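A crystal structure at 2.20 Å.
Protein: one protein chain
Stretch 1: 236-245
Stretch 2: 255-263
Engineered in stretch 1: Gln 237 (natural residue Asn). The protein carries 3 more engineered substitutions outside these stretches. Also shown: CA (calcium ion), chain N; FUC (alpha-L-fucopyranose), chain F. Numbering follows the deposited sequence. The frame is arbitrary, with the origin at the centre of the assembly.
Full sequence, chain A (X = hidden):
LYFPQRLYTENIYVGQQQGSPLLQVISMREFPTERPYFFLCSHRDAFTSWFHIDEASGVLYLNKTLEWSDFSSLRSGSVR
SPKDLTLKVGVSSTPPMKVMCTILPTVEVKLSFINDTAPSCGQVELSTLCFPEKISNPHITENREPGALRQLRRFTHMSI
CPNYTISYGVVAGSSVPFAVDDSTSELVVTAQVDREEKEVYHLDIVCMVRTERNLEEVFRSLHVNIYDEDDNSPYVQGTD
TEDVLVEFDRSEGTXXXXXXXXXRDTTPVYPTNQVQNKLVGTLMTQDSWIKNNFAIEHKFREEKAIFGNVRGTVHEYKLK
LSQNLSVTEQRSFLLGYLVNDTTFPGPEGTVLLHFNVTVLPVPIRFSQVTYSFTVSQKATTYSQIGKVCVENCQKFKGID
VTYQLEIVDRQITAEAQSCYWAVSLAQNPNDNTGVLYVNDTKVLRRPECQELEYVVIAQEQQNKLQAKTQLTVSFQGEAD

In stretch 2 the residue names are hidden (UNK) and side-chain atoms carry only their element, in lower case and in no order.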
# COMPACT_ATOMS: atom_id res chain seq x y z
N VAL A 236 4.27 -23.43 7.71
CA VAL A 236 5.01 -22.29 7.19
C VAL A 236 6.14 -22.82 6.32
O VAL A 236 6.61 -23.95 6.49
CB VAL A 236 5.56 -21.39 8.31
CG1 VAL A 236 4.42 -20.66 8.97
CG2 VAL A 236 6.31 -22.23 9.32
N GLN A 237 6.53 -22.01 5.36
CA GLN A 237 7.65 -22.31 4.49
C GLN A 237 8.78 -21.38 4.91
O GLN A 237 8.67 -20.15 4.78
CB GLN A 237 7.28 -22.13 3.03
CG GLN A 237 8.29 -22.71 2.07
CD GLN A 237 7.66 -23.19 0.78
OE1 GLN A 237 6.44 -23.10 0.61
NE2 GLN A 237 8.48 -23.73 -0.13
N GLY A 238 9.83 -21.95 5.47
CA GLY A 238 10.96 -21.17 5.94
C GLY A 238 10.76 -20.73 7.38
O GLY A 238 10.68 -21.57 8.28
N THR A 239 10.67 -19.42 7.60
CA THR A 239 10.59 -18.88 8.95
C THR A 239 9.14 -18.83 9.43
O THR A 239 8.20 -18.74 8.64
CB THR A 239 11.20 -17.48 9.01
OG1 THR A 239 11.02 -16.95 10.32
CG2 THR A 239 10.51 -16.55 8.01
N ASP A 240 8.98 -18.89 10.75
CA ASP A 240 7.70 -18.61 11.38
C ASP A 240 7.70 -17.25 12.06
O ASP A 240 6.75 -16.92 12.77
CB ASP A 240 7.33 -19.70 12.38
CG ASP A 240 8.32 -19.82 13.54
OD1 ASP A 240 8.65 -18.79 14.17
OD2 ASP A 240 8.75 -20.96 13.84
N THR A 241 8.75 -16.46 11.86
CA THR A 241 8.94 -15.20 12.56
C THR A 241 9.18 -14.07 11.57
O THR A 241 9.91 -14.24 10.59
CB THR A 241 10.11 -15.29 13.55
OG1 THR A 241 9.77 -16.22 14.59
CG2 THR A 241 10.41 -13.93 14.17
N GLU A 242 8.58 -12.93 11.83
CA GLU A 242 8.73 -11.76 10.99
C GLU A 242 9.22 -10.62 11.87
O GLU A 242 8.62 -10.33 12.92
CB GLU A 242 7.41 -11.41 10.31
CG GLU A 242 7.47 -10.20 9.38
CD GLU A 242 8.24 -10.49 8.11
OE1 GLU A 242 8.92 -11.54 8.04
OE2 GLU A 242 8.15 -9.66 7.18
N ASP A 243 10.33 -9.99 11.47
CA ASP A 243 10.86 -8.82 12.17
C ASP A 243 10.14 -7.57 11.69
O ASP A 243 10.07 -7.30 10.49
CB ASP A 243 12.36 -8.69 11.94
CG ASP A 243 13.19 -9.74 12.70
OD1 ASP A 243 12.63 -10.53 13.49
OD2 ASP A 243 14.43 -9.77 12.50
N VAL A 244 9.58 -6.82 12.64
CA VAL A 244 8.82 -5.61 12.33
C VAL A 244 9.45 -4.42 13.04
O VAL A 244 9.71 -4.47 14.25
CB VAL A 244 7.35 -5.76 12.74
CG1 VAL A 244 6.69 -4.38 12.79
CG2 VAL A 244 6.63 -6.69 11.77
N LEU A 245 9.68 -3.35 12.29
CA LEU A 245 10.15 -2.08 12.82
C LEU A 245 9.05 -1.05 12.64
O LEU A 245 8.54 -0.89 11.52
CB LEU A 245 11.44 -1.63 12.13
CG LEU A 245 12.02 -0.30 12.66
CD1 LEU A 245 12.42 -0.41 14.13
CD2 LEU A 245 13.19 0.25 11.83
N UNK A 255 0.46 -1.79 6.88
CA UNK A 255 0.88 -3.16 7.15
C UNK A 255 2.39 -3.18 7.35
O UNK A 255 3.14 -2.67 6.52
c UNK A 255 0.46 -4.10 6.00
c UNK A 255 -1.05 -4.12 5.88
c UNK A 255 1.03 -5.52 6.21
N UNK A 256 2.83 -3.78 8.45
CA UNK A 256 4.25 -3.76 8.79
C UNK A 256 4.94 -5.10 8.63
O UNK A 256 6.16 -5.17 8.79
c UNK A 256 4.92 0.46 10.48
c UNK A 256 5.18 -0.88 10.33
c UNK A 256 3.63 0.90 10.70
c UNK A 256 4.16 -1.81 10.41
c UNK A 256 2.60 0.00 10.77
c UNK A 256 4.44 -3.27 10.24
c UNK A 256 2.87 -1.35 10.62
N UNK A 257 4.20 -6.17 8.32
CA UNK A 257 4.80 -7.48 8.21
C UNK A 257 3.80 -8.44 7.61
O UNK A 257 2.59 -8.24 7.71
N UNK A 258 4.33 -9.48 6.98
CA UNK A 258 3.46 -10.46 6.35
C UNK A 258 4.04 -11.84 6.53
O UNK A 258 5.20 -12.08 6.17
o UNK A 258 2.78 -8.80 4.73
c UNK A 258 3.27 -10.15 4.86
c UNK A 258 2.27 -11.12 4.24
N UNK A 259 3.24 -12.75 7.09
CA UNK A 259 3.59 -14.16 7.20
C UNK A 259 2.60 -15.00 6.41
O UNK A 259 1.38 -14.77 6.47
c UNK A 259 4.71 -14.60 10.95
c UNK A 259 4.86 -14.18 9.50
c UNK A 259 3.65 -14.61 8.66
c UNK A 259 6.15 -14.74 8.92
N UNK A 260 3.12 -15.97 5.68
CA UNK A 260 2.35 -16.84 4.81
C UNK A 260 2.24 -18.22 5.44
O UNK A 260 3.24 -18.77 5.90
c UNK A 260 2.96 -15.69 2.63
c UNK A 260 1.77 -14.16 1.20
c UNK A 260 3.99 -13.64 1.92
c UNK A 260 3.00 -16.96 3.42
c UNK A 260 4.03 -14.83 2.63
c UNK A 260 2.85 -13.31 1.19
c UNK A 260 1.82 -15.34 1.92
N UNK A 261 1.02 -18.76 5.46
CA UNK A 261 0.76 -20.11 5.95
C UNK A 261 0.08 -20.86 4.82
O UNK A 261 -0.79 -20.31 4.14
c UNK A 261 0.74 -19.58 8.41
c UNK A 261 -0.72 -21.46 7.51
c UNK A 261 -0.10 -20.08 7.23
N UNK A 262 0.47 -22.11 4.62
CA UNK A 262 -0.01 -22.90 3.51
C UNK A 262 -0.77 -24.12 4.02
O UNK A 262 -0.47 -24.67 5.07
c UNK A 262 2.00 -22.21 2.13
c UNK A 262 1.73 -21.57 0.92
c UNK A 262 3.54 -20.05 1.25
c UNK A 262 2.49 -20.51 0.49
c UNK A 262 3.06 -21.73 2.90
c UNK A 262 1.14 -23.36 2.60
c UNK A 262 3.84 -20.66 2.47
o UNK A 262 4.29 -18.98 0.78
N UNK A 263 -1.79 -24.51 3.25
CA UNK A 263 -2.60 -25.67 3.60
C UNK A 263 -2.99 -26.37 2.30
O UNK A 263 -3.57 -25.74 1.41
o UNK A 263 -4.88 -26.29 6.27
c UNK A 263 -4.55 -26.41 5.07
o UNK A 263 -4.78 -27.44 4.43
c UNK A 263 -3.84 -25.24 4.40
CA CA N . -6.25 -28.29 6.34
C1 FUC F . 16.70 -5.58 14.23
C2 FUC F . 17.54 -6.11 13.07
C3 FUC F . 16.66 -6.96 12.12
C4 FUC F . 15.46 -6.13 11.64
C5 FUC F . 14.73 -5.51 12.84
C6 FUC F . 13.68 -4.49 12.43
O2 FUC F . 18.66 -6.85 13.54
O3 FUC F . 17.38 -7.39 10.97
O4 FUC F . 15.90 -5.11 10.75
O5 FUC F . 15.62 -4.83 13.74
O HOH W 1 5.82 -19.46 4.96

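Position 255 carries three side-chain carbons, one of them attached to CA and bearing the other two. Nothing of stretch 1 lies within reach. A fork directly at CB with carbon alone on both arms is valine, Val 255.

Position 256 has seven carbons, a CB followed by a six-membered ring without a heteroatom. CB lies 3.6 Å from CG1 of Val 244, and a ring carbon approaches O of Leu 245, also at 3.6 Å. A bare six-carbon ring on a methylene identifies Phe 256. Its backbone O sits 3.4 Å from CG2 of Val 244, so the valine packs against backbone and side chain together.

At position 257 no side-chain atoms follow CA, which makes it Gly 257. Its CA is 4.0 Å from CG of Glu 242 and 4.1 Å from CG2 of Val 244. A CB here would point toward stretch 1 and come 2.9 Å from CG2 of Val 244, a clash, and 3.1 Å from CG of Glu 242. The two side chains occupy the space that a CB would need.

Position 258 shows one carbon carrying one oxygen and one carbon, the branched pattern of a threonine. The CA-to-CB bond of Thr 258 points away from stretch 1, and its contact is through the backbone: N lies 3.8 Å from OE2 of Glu 242.

Four carbons, forked at the second, mark position 259. One terminal methyl comes within 3.6 Å of O of Asp 240, and the other lies 3.8 Å from CB of Glu 242. The fork one atom beyond CB specifies Leu 259, whose CD2 also reaches within 4.1 Å of C of Thr 241.

Position 260 again has a CB and a plain ring of six carbons: Phe 260. The ring leads away from stretch 1, but the backbone O lies 3.8 Å from CG1 of Val 236.

Three carbons forked at CB return at position 261, with one methyl 3.9 Å from CG1 of Val 236. This is Val 261, and the contact is between apolar side chains.

At position 262 a six-carbon ring bears one oxygen, which distinguishes Tyr 262 from the phenylalanines. CE1 is 3.8 Å from CB of the engineered Gln 237, whose OE1 lies over one face of the ring.

Position 263 has two carbons, the second carrying two oxygens: Asp 263. It does not touch stretch 1; instead OD1 and OD2 bind the calcium ion at 2.6 and 2.4 Å, together with ligands from elsewhere in the structure.

The two strands run antiparallel, their axes no closer than 6.5 Å, and no direct hydrogen bond joins the stretches. Side-chain packing therefore does most of the work, with Leu 259 covered most extensively and Val 244 fitted against Phe 256 and Gly 257. Near the other end one water bridges the backbones, accepting from N of Gln 237 at 2.7 Å and donating to O of Phe 260 at 2.8 Å.

Stretch 2 (255-263) VFGTLFVYD
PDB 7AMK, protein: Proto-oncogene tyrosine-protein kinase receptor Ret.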